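Local coordinates for protein endo-beta-mannanase (Opitutaceae bacterium TAV5, PDB 7BOB) that probably cleaves beta-1,4-linked mannose units from the ends of mannan-type chains, as a homotrimeric exo-beta-1,4-mannosidase of glycosyl hydrolase family 5, at residues F59-P64 against A131-T136; L259-L264 against T295-R300; Q421-H426 against S575-Y580. All blocks are in the same frame, centred on the assembly; numbering follows the deposited sequence.

Contacts 1 and 2 lie in the (beta/alpha)8 barrel expected of a family 5 glycosidase. Contact 3 lies in the alpha/beta domain that follows it, built on a seven-stranded mixed sheet. They come in series along the chain. The centres of contacts 1 and 2 are about 34 Å apart, on different parts of the barrel. Contacts 1 and 3, about 47 Å between centres, fall on opposite sides of the chain's centre. Contacts 2 and 3 are neighbours, about 18 Å between centres. They meet where S262 of helix 258-272 packs on Q421 of helix 406-422. This touch joins the barrel to the second domain within one subunit.

Contact 1: F59-P64 against A131-T136; sequences FFVRWP and AAYART
The W63 indole and the Y133 ring lie face to face. The five-membered ring of W63 carries the stack, with its centroid 3.6 Å from that of Y133 and the planes 15° apart. CD1 of W63 sits above the centre of the tyrosine ring. On the indole side, Y133 CD2 lies toward the rim. The closest approach in the stack is W63 NE1 to Y133 CG, 3.3 Å, and W63 CD1 to Y133 CE1 is nearly as short at 3.4 Å.

NE1 is satisfied away from the stack by a hydrogen bond to E67 OE1. This bond helps fix the rotation of the indole. The ring of F100 also meets the indole edge to face. In W63, CG is anti to the backbone N (chi1 -164°). This swings the indole toward helix 124-141, although the CB itself does not point there.

At the edge of the Y133 ring, near its plane, lies V61 O. It is 3.0 Å from Y133 OH, but the angle is too poor for a hydrogen bond. The hydroxyl donates instead to L99 O on the next strand. V61 CG1 comes alongside, 3.4 Å from Y133 OH. The bond to L99 O anchors the tip of Y133. V61 O and the valine methyl only pack against it, in a buried contact.

The contact joins strand 56-62 and the helix 63-66 after it to helix 124-141. Strand 56-62 is paired with strand 94-101 through backbone bonds such as V61 with S98. Helix 124-141 follows strand 94-101 in the chain, and Y133 reaches from it to V61 and to L99 of strand 94-101. From helix 124-141, A131 and A134 pack on helix 168-183. From strand 56-62, F59 packs on helix 75-89.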
loop_
_atom_site.group_PDB
_atom_site.type_symbol
_atom_site.label_atom_id
_atom_site.label_comp_id
_atom_site.label_asym_id
_atom_site.label_seq_id
_atom_site.Cartn_x
_atom_site.Cartn_y
_atom_site.Cartn_z
ATOM N N PHE A 59 5.833 25.194 -27.593
ATOM C CA PHE A 59 6.387 25.947 -26.486
ATOM C C PHE A 59 5.302 26.154 -25.434
ATOM O O PHE A 59 4.114 25.915 -25.673
ATOM C CB PHE A 59 7.011 27.265 -26.972
ATOM C CG PHE A 59 6.026 28.255 -27.527
ATOM C CD1 PHE A 59 5.972 28.509 -28.891
ATOM C CD2 PHE A 59 5.189 28.980 -26.692
ATOM C CE1 PHE A 59 5.090 29.432 -29.413
ATOM C CE2 PHE A 59 4.292 29.920 -27.218
ATOM C CZ PHE A 59 4.242 30.132 -28.573
ATOM N N PHE A 60 5.713 26.618 -24.262
ATOM C CA PHE A 60 4.884 26.499 -23.074
ATOM C C PHE A 60 4.610 27.863 -22.467
ATOM O O PHE A 60 5.541 28.605 -22.129
ATOM C CB PHE A 60 5.567 25.555 -22.089
ATOM C CG PHE A 60 6.015 24.304 -22.744
ATOM C CD1 PHE A 60 5.102 23.307 -23.039
ATOM C CD2 PHE A 60 7.326 24.164 -23.179
ATOM C CE1 PHE A 60 5.507 22.135 -23.694
ATOM C CE2 PHE A 60 7.731 23.023 -23.833
ATOM C CZ PHE A 60 6.818 22.008 -24.098
ATOM N N VAL A 61 3.327 28.188 -22.346
ATOM C CA VAL A 61 2.887 29.419 -21.702
ATOM C C VAL A 61 2.833 29.122 -20.208
ATOM O O VAL A 61 1.856 28.555 -19.710
ATOM C CB VAL A 61 1.534 29.876 -22.276
ATOM C CG1 VAL A 61 1.089 31.197 -21.674
ATOM C CG2 VAL A 61 1.633 30.003 -23.805
ATOM N N ARG A 62 3.913 29.428 -19.492
ATOM C CA ARG A 62 3.995 29.064 -18.081
ATOM C C ARG A 62 3.071 29.977 -17.273
ATOM O O ARG A 62 3.322 31.187 -17.153
ATOM C CB ARG A 62 5.436 29.131 -17.585
ATOM C CG ARG A 62 5.649 28.316 -16.324
ATOM C CD ARG A 62 7.115 28.266 -15.898
ATOM N NE ARG A 62 7.636 29.589 -15.565
ATOM C CZ ARG A 62 8.737 29.789 -14.849
ATOM N NH1 ARG A 62 9.424 28.753 -14.383
ATOM N NH2 ARG A 62 9.142 31.016 -14.578
ATOM N N TRP A 63 1.998 29.383 -16.736
ATOM C CA TRP A 63 0.909 30.104 -16.075
ATOM C C TRP A 63 1.360 31.088 -15.000
ATOM O O TRP A 63 0.881 32.232 -15.019
ATOM C CB TRP A 63 -0.080 29.091 -15.484
ATOM C CG TRP A 63 -1.416 29.654 -15.122
ATOM C CD1 TRP A 63 -1.828 30.949 -15.248
ATOM C CD2 TRP A 63 -2.531 28.927 -14.582
ATOM N NE1 TRP A 63 -3.126 31.076 -14.812
ATOM C CE2 TRP A 63 -3.579 29.849 -14.397
ATOM C CE3 TRP A 63 -2.738 27.589 -14.227
ATOM C CZ2 TRP A 63 -4.823 29.477 -13.889
ATOM C CZ3 TRP A 63 -3.971 27.223 -13.716
ATOM C CH2 TRP A 63 -4.999 28.171 -13.554
ATOM N N PRO A 64 2.223 30.730 -14.035
ATOM C CA PRO A 64 2.655 31.743 -13.052
ATOM C C PRO A 64 3.236 32.981 -13.701
ATOM O O PRO A 64 3.008 34.096 -13.208
ATOM C CB PRO A 64 3.711 31.010 -12.219
ATOM C CG PRO A 64 4.110 29.793 -13.072
ATOM C CD PRO A 64 2.845 29.418 -13.767
ATOM N N ALA A 131 -10.479 28.684 -16.445
ATOM C CA ALA A 131 -11.251 29.037 -17.633
ATOM C C ALA A 131 -10.909 30.446 -18.109
ATOM O O ALA A 131 -10.652 30.669 -19.298
ATOM C CB ALA A 131 -12.748 28.919 -17.340
ATOM N N ALA A 132 -10.886 31.410 -17.189
ATOM C CA ALA A 132 -10.574 32.780 -17.588
ATOM C C ALA A 132 -9.181 32.861 -18.190
ATOM O O ALA A 132 -8.968 33.560 -19.186
ATOM C CB ALA A 132 -10.697 33.716 -16.393
ATOM N N TYR A 133 -8.228 32.122 -17.618
ATOM C CA TYR A 133 -6.863 32.128 -18.139
ATOM C C TYR A 133 -6.802 31.518 -19.534
ATOM O O TYR A 133 -6.090 32.022 -20.407
ATOM C CB TYR A 133 -5.942 31.375 -17.180
ATOM C CG TYR A 133 -4.593 30.991 -17.746
ATOM C CD1 TYR A 133 -3.636 31.957 -18.044
ATOM C CD2 TYR A 133 -4.265 29.648 -17.954
ATOM C CE1 TYR A 133 -2.381 31.601 -18.544
ATOM C CE2 TYR A 133 -3.024 29.273 -18.459
ATOM C CZ TYR A 133 -2.084 30.251 -18.745
ATOM O OH TYR A 133 -0.850 29.878 -19.235
ATOM N N ALA A 134 -7.546 30.438 -19.763
ATOM C CA ALA A 134 -7.562 29.847 -21.096
ATOM C C ALA A 134 -8.155 30.814 -22.113
ATOM O O ALA A 134 -7.628 30.968 -23.224
ATOM C CB ALA A 134 -8.347 28.536 -21.088
ATOM N N ARG A 135 -9.260 31.470 -21.750
ATOM C CA ARG A 135 -9.862 32.442 -22.654
ATOM C C ARG A 135 -8.918 33.612 -22.915
ATOM O O ARG A 135 -8.788 34.062 -24.062
ATOM C CB ARG A 135 -11.195 32.929 -22.085
ATOM C CG ARG A 135 -11.868 33.952 -22.994
ATOM C CD ARG A 135 -13.330 34.172 -22.638
ATOM N NE ARG A 135 -13.456 34.610 -21.249
ATOM C CZ ARG A 135 -13.947 33.861 -20.260
ATOM N NH1 ARG A 135 -14.375 32.621 -20.501
ATOM N NH2 ARG A 135 -14.015 34.355 -19.023
ATOM N N THR A 136 -8.199 34.065 -21.886
ATOM C CA THR A 136 -7.295 35.198 -22.056
ATOM C C THR A 136 -6.173 34.879 -23.031
ATOM O O THR A 136 -5.864 35.681 -23.919
ATOM C CB THR A 136 -6.701 35.611 -20.723
ATOM O OG1 THR A 136 -7.754 35.988 -19.829
ATOM C CG2 THR A 136 -5.745 36.767 -20.938
#

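Contact 2: L259-L264 against T295-R300; sequences LTRSLL and TDAYLR
R261 lies along Y298 and A297 where two successive helices of the (beta/alpha)8 barrel meet. Helix 258-272 and helix 292-309 are joined through strand 277-282. Their local axes approach to 10.6 Å and cross at -46°.

The direct contacts are van der Waals. R261 CG approaches the Y298 ring obliquely, 3.8 Å from CD1. The arginine then runs extended from CG to NE, past the tyrosine, and NH2 ends 3.4 Å from A297 CB. A297 O lies over one face of the guanidinium, toward its rim. The guanidinium and the Y298 ring are turned 69° apart, so they do not stack. T260 CG2 touches the same ring more loosely.

The direct polar bonds of these side chains go to the loop before helix 258-272. R261 NE bonds to L255 O, and T260 OG1 to G254 N. Cutting R261 back to an alanine is likely to leave L255 O without this donor and to open a gap beside A297 and the Y298 ring.

Water joins the helices. One molecule donates to T260 O (2.8 Å) and to Y298 OH (3.1 Å), and accepts from L264 N at 3.1 Å, standing in for a direct L264 N to T260 O bond.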
loop_
_atom_site.group_PDB
_atom_site.type_symbol
_atom_site.label_atom_id
_atom_site.label_comp_id
_atom_site.label_asym_id
_atom_site.label_seq_id
_atom_site.Cartn_x
_atom_site.Cartn_y
_atom_site.Cartn_z
ATOM N N LEU A 259 12.249 -4.830 -27.435
ATOM C CA LEU A 259 11.133 -4.524 -26.524
ATOM C C LEU A 259 11.001 -3.018 -26.311
ATOM O O LEU A 259 9.941 -2.434 -26.560
ATOM C CB LEU A 259 11.300 -5.239 -25.171
ATOM C CG LEU A 259 10.167 -5.121 -24.107
ATOM C CD1 LEU A 259 10.205 -3.796 -23.310
ATOM C CD2 LEU A 259 8.775 -5.287 -24.702
ATOM N N THR A 260 12.072 -2.376 -25.840
ATOM C CA THR A 260 12.057 -0.930 -25.660
ATOM C C THR A 260 11.602 -0.221 -26.937
ATOM O O THR A 260 10.728 0.656 -26.892
ATOM C CB THR A 260 13.443 -0.422 -25.253
ATOM O OG1 THR A 260 13.866 -1.045 -24.036
ATOM C CG2 THR A 260 13.432 1.105 -25.066
ATOM N N ARG A 261 12.166 -0.616 -28.091
ATOM C CA ARG A 261 11.785 0.006 -29.364
ATOM C C ARG A 261 10.321 -0.221 -29.703
ATOM O O ARG A 261 9.735 0.585 -30.423
ATOM C CB ARG A 261 12.631 -0.519 -30.532
ATOM C CG ARG A 261 14.107 -0.181 -30.437
ATOM C CD ARG A 261 14.909 -1.025 -31.409
ATOM N NE ARG A 261 16.313 -0.624 -31.456
ATOM C CZ ARG A 261 17.133 -0.872 -32.476
ATOM N NH1 ARG A 261 16.693 -1.536 -33.546
ATOM N NH2 ARG A 261 18.397 -0.463 -32.415
ATOM N N SER A 262 9.702 -1.281 -29.197
ATOM C CA SER A 262 8.300 -1.450 -29.551
ATOM C C SER A 262 7.347 -0.616 -28.687
ATOM O O SER A 262 6.148 -0.574 -28.984
ATOM C CB SER A 262 7.924 -2.924 -29.455
ATOM O OG SER A 262 7.873 -3.333 -28.087
ATOM N N LEU A 263 7.832 0.045 -27.635
ATOM C CA LEU A 263 6.918 0.690 -26.689
ATOM C C LEU A 263 6.173 1.858 -27.330
ATOM O O LEU A 263 4.935 1.903 -27.336
ATOM C CB LEU A 263 7.697 1.175 -25.467
ATOM C CG LEU A 263 8.271 0.076 -24.584
ATOM C CD1 LEU A 263 9.350 0.687 -23.680
ATOM C CD2 LEU A 263 7.145 -0.551 -23.770
ATOM N N LEU A 264 6.912 2.824 -27.864
ATOM C CA LEU A 264 6.257 4.013 -28.414
ATOM C C LEU A 264 5.315 3.664 -29.570
ATOM O O LEU A 264 4.146 4.095 -29.533
ATOM C CB LEU A 264 7.340 5.033 -28.776
ATOM C CG LEU A 264 6.977 6.495 -29.030
ATOM C CD1 LEU A 264 6.068 7.004 -27.944
ATOM C CD2 LEU A 264 8.250 7.351 -29.123
ATOM N N THR A 295 21.642 5.631 -30.289
ATOM C CA THR A 295 20.505 6.519 -30.494
ATOM C C THR A 295 20.128 6.576 -31.968
ATOM O O THR A 295 18.941 6.646 -32.321
ATOM C CB THR A 295 20.822 7.914 -29.941
ATOM O OG1 THR A 295 21.977 8.463 -30.596
ATOM C CG2 THR A 295 21.093 7.816 -28.419
ATOM N N ASP A 296 21.127 6.498 -32.842
ATOM C CA ASP A 296 20.872 6.513 -34.282
ATOM C C ASP A 296 20.064 5.285 -34.712
ATOM O O ASP A 296 19.048 5.404 -35.415
ATOM C CB ASP A 296 22.220 6.619 -35.003
ATOM C CG ASP A 296 22.137 6.332 -36.462
ATOM O OD1 ASP A 296 21.434 7.056 -37.185
ATOM O OD2 ASP A 296 22.801 5.378 -36.884
ATOM N N ALA A 297 20.473 4.098 -34.257
ATOM C CA ALA A 297 19.727 2.885 -34.600
ATOM C C ALA A 297 18.335 2.896 -33.977
ATOM O O ALA A 297 17.361 2.457 -34.609
ATOM C CB ALA A 297 20.496 1.639 -34.152
ATOM N N TYR A 298 18.218 3.411 -32.741
ATOM C CA TYR A 298 16.913 3.492 -32.096
ATOM C C TYR A 298 15.959 4.352 -32.910
ATOM O O TYR A 298 14.806 3.967 -33.156
ATOM C CB TYR A 298 17.067 4.052 -30.675
ATOM C CG TYR A 298 15.763 4.372 -29.984
ATOM C CD1 TYR A 298 15.024 3.372 -29.358
ATOM C CD2 TYR A 298 15.285 5.679 -29.928
ATOM C CE1 TYR A 298 13.832 3.654 -28.710
ATOM C CE2 TYR A 298 14.093 5.984 -29.260
ATOM C CZ TYR A 298 13.372 4.968 -28.661
ATOM O OH TYR A 298 12.188 5.260 -28.019
ATOM N N LEU A 299 16.425 5.529 -33.331
ATOM C CA LEU A 299 15.554 6.428 -34.070
ATOM C C LEU A 299 15.148 5.813 -35.397
ATOM O O LEU A 299 13.978 5.911 -35.795
ATOM C CB LEU A 299 16.240 7.777 -34.276
ATOM C CG LEU A 299 16.460 8.573 -32.980
ATOM C CD1 LEU A 299 17.203 9.857 -33.265
ATOM C CD2 LEU A 299 15.149 8.859 -32.260
ATOM N N ARG A 300 16.087 5.130 -36.072
ATOM C CA ARG A 300 15.753 4.509 -37.350
ATOM C C ARG A 300 14.727 3.402 -37.192
ATOM O O ARG A 300 14.074 3.038 -38.178
ATOM C CB ARG A 300 17.021 3.976 -38.049
ATOM C CG ARG A 300 17.782 5.133 -38.725
ATOM C CD ARG A 300 19.285 4.891 -38.823
ATOM N NE ARG A 300 19.946 6.092 -39.326
ATOM C CZ ARG A 300 19.850 6.530 -40.586
ATOM N NH1 ARG A 300 19.133 5.855 -41.470
ATOM N NH2 ARG A 300 20.461 7.649 -40.959
HETATM O O HOH W 1 9.915 3.267 -27.493
#

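Contact 3: Q421-H426 against S575-Y580; sequences QSAEEH and SWSAWY
S577 OG is hydrogen-bonded to L419 O, in the last turns of helix 406-422. In the same place it nestles against the backbone of S422 and A423. A423 N is 3.2 Å from this oxygen, but the angle is too poor for a hydrogen bond. S422 CB and A423 CB each come within 3.7 Å of S577 OG. With chi1 at 164°, S577 OG points opposite the backbone N and so out from helix 569-583 to this helix end. The rest is light: S422 CB and S577 CB are 4.1 Å apart.

Helix 406-422 closes here in a Schellman motif. E424, with a positive phi of 64°, is the C-prime residue. E425 N turns back to L420 O, and E424 N makes a weak bond to Q421 O. Just beyond, the E425 carboxylate is held by R444 in a salt bridge and by the T384 hydroxyl.

Helix 406-422 is the crossover of a beta-alpha-beta unit between the adjacent parallel strands 385-389 and 427-431. Helix 569-583 packs beside it, with W576 on L419 and Y580 on A416, L419 and L420. W579 turns to Y510 and F512, while Q421 reaches helix 258-272 of the barrel.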
loop_
_atom_site.group_PDB
_atom_site.type_symbol
_atom_site.label_atom_id
_atom_site.label_comp_id
_atom_site.label_asym_id
_atom_site.label_seq_id
_atom_site.Cartn_x
_atom_site.Cartn_y
_atom_site.Cartn_z
ATOM N N GLN A 421 5.453 -9.463 -32.680
ATOM C CA GLN A 421 6.328 -8.876 -33.691
ATOM C C GLN A 421 7.622 -9.659 -33.827
ATOM O O GLN A 421 8.247 -9.622 -34.886
ATOM C CB GLN A 421 6.660 -7.410 -33.367
ATOM C CG GLN A 421 5.468 -6.493 -33.323
ATOM C CD GLN A 421 5.852 -4.996 -33.310
ATOM O OE1 GLN A 421 6.857 -4.580 -32.719
ATOM N NE2 GLN A 421 5.043 -4.201 -33.977
ATOM N N SER A 422 8.063 -10.344 -32.766
ATOM C CA SER A 422 9.226 -11.215 -32.915
ATOM C C SER A 422 8.880 -12.479 -33.704
ATOM O O SER A 422 9.742 -13.038 -34.403
ATOM C CB SER A 422 9.799 -11.565 -31.547
ATOM O OG SER A 422 10.688 -10.557 -31.114
ATOM N N ALA A 423 7.630 -12.937 -33.620
ATOM C CA ALA A 423 7.136 -13.959 -34.540
ATOM C C ALA A 423 6.836 -13.388 -35.909
ATOM O O ALA A 423 6.228 -14.080 -36.730
ATOM C CB ALA A 423 5.875 -14.621 -33.991
ATOM N N GLU A 424 7.201 -12.126 -36.143
ATOM C CA GLU A 424 7.052 -11.488 -37.446
ATOM C C GLU A 424 5.583 -11.378 -37.851
ATOM O O GLU A 424 5.230 -11.497 -39.028
ATOM C CB GLU A 424 7.885 -12.212 -38.506
ATOM C CG GLU A 424 9.373 -12.051 -38.229
ATOM C CD GLU A 424 10.244 -12.830 -39.187
ATOM O OE1 GLU A 424 9.956 -12.808 -40.410
ATOM O OE2 GLU A 424 11.216 -13.463 -38.707
ATOM N N GLU A 425 4.724 -11.128 -36.862
ATOM C CA GLU A 425 3.351 -10.714 -37.112
ATOM C C GLU A 425 3.248 -9.191 -37.125
ATOM O O GLU A 425 4.070 -8.498 -36.525
ATOM C CB GLU A 425 2.418 -11.293 -36.054
ATOM C CG GLU A 425 2.464 -12.818 -35.992
ATOM C CD GLU A 425 1.477 -13.451 -36.939
ATOM O OE1 GLU A 425 0.741 -12.713 -37.633
ATOM O OE2 GLU A 425 1.428 -14.688 -36.993
ATOM N N HIS A 426 2.248 -8.681 -37.851
ATOM C CA HIS A 426 1.879 -7.266 -37.821
ATOM C C HIS A 426 0.698 -7.120 -36.870
ATOM O O HIS A 426 -0.380 -7.671 -37.123
ATOM C CB HIS A 426 1.512 -6.728 -39.209
ATOM C CG HIS A 426 2.668 -6.651 -40.162
ATOM N ND1 HIS A 426 3.948 -6.319 -39.764
ATOM C CD2 HIS A 426 2.736 -6.869 -41.498
ATOM C CE1 HIS A 426 4.754 -6.341 -40.812
ATOM N NE2 HIS A 426 4.042 -6.668 -41.878
ATOM N N SER A 575 11.265 -18.846 -26.989
ATOM C CA SER A 575 10.156 -19.770 -26.792
ATOM C C SER A 575 8.872 -19.024 -26.431
ATOM O O SER A 575 7.783 -19.397 -26.893
ATOM C CB SER A 575 10.525 -20.817 -25.741
ATOM O OG SER A 575 10.737 -20.237 -24.474
ATOM N N TRP A 576 8.970 -17.950 -25.636
ATOM C CA TRP A 576 7.788 -17.121 -25.404
ATOM C C TRP A 576 7.131 -16.744 -26.728
ATOM O O TRP A 576 5.919 -16.902 -26.918
ATOM C CB TRP A 576 8.159 -15.852 -24.624
ATOM C CG TRP A 576 8.670 -16.103 -23.248
ATOM C CD1 TRP A 576 8.655 -17.295 -22.567
ATOM C CD2 TRP A 576 9.298 -15.154 -22.380
ATOM N NE1 TRP A 576 9.230 -17.140 -21.335
ATOM C CE2 TRP A 576 9.631 -15.837 -21.189
ATOM C CE3 TRP A 576 9.606 -13.789 -22.490
ATOM C CZ2 TRP A 576 10.252 -15.198 -20.110
ATOM C CZ3 TRP A 576 10.233 -13.158 -21.431
ATOM C CH2 TRP A 576 10.542 -13.858 -20.248
ATOM N N SER A 577 7.931 -16.266 -27.671
ATOM C CA SER A 577 7.365 -15.828 -28.933
ATOM C C SER A 577 6.918 -17.029 -29.769
ATOM O O SER A 577 5.856 -17.005 -30.398
ATOM C CB SER A 577 8.403 -14.965 -29.648
ATOM O OG SER A 577 8.111 -14.792 -31.008
ATOM N N ALA A 578 7.687 -18.114 -29.742
ATOM C CA ALA A 578 7.264 -19.322 -30.445
ATOM C C ALA A 578 5.927 -19.847 -29.925
ATOM O O ALA A 578 5.185 -20.491 -30.674
ATOM C CB ALA A 578 8.343 -20.401 -30.318
ATOM N N TRP A 579 5.598 -19.565 -28.657
ATOM C CA TRP A 579 4.311 -19.980 -28.101
ATOM C C TRP A 579 3.144 -19.445 -28.925
ATOM O O TRP A 579 2.216 -20.193 -29.264
ATOM C CB TRP A 579 4.174 -19.511 -26.649
ATOM C CG TRP A 579 2.803 -19.786 -26.105
ATOM C CD1 TRP A 579 1.724 -18.950 -26.136
ATOM C CD2 TRP A 579 2.351 -21.006 -25.477
ATOM N NE1 TRP A 579 0.635 -19.563 -25.550
ATOM C CE2 TRP A 579 0.994 -20.826 -25.145
ATOM C CE3 TRP A 579 2.964 -22.230 -25.181
ATOM C CZ2 TRP A 579 0.241 -21.816 -24.518
ATOM C CZ3 TRP A 579 2.216 -23.218 -24.556
ATOM C CH2 TRP A 579 0.869 -23.005 -24.238
ATOM N N TYR A 580 3.144 -18.132 -29.221
ATOM C CA TYR A 580 2.025 -17.563 -29.975
ATOM C C TYR A 580 1.930 -18.176 -31.367
ATOM O O TYR A 580 0.824 -18.439 -31.865
ATOM C CB TYR A 580 2.155 -16.043 -30.086
ATOM C CG TYR A 580 1.980 -15.328 -28.780
ATOM C CD1 TYR A 580 0.714 -14.939 -28.340
ATOM C CD2 TYR A 580 3.070 -15.055 -27.979
ATOM C CE1 TYR A 580 0.543 -14.306 -27.135
ATOM C CE2 TYR A 580 2.914 -14.422 -26.779
ATOM C CZ TYR A 580 1.650 -14.046 -26.366
ATOM O OH TYR A 580 1.516 -13.416 -25.170
#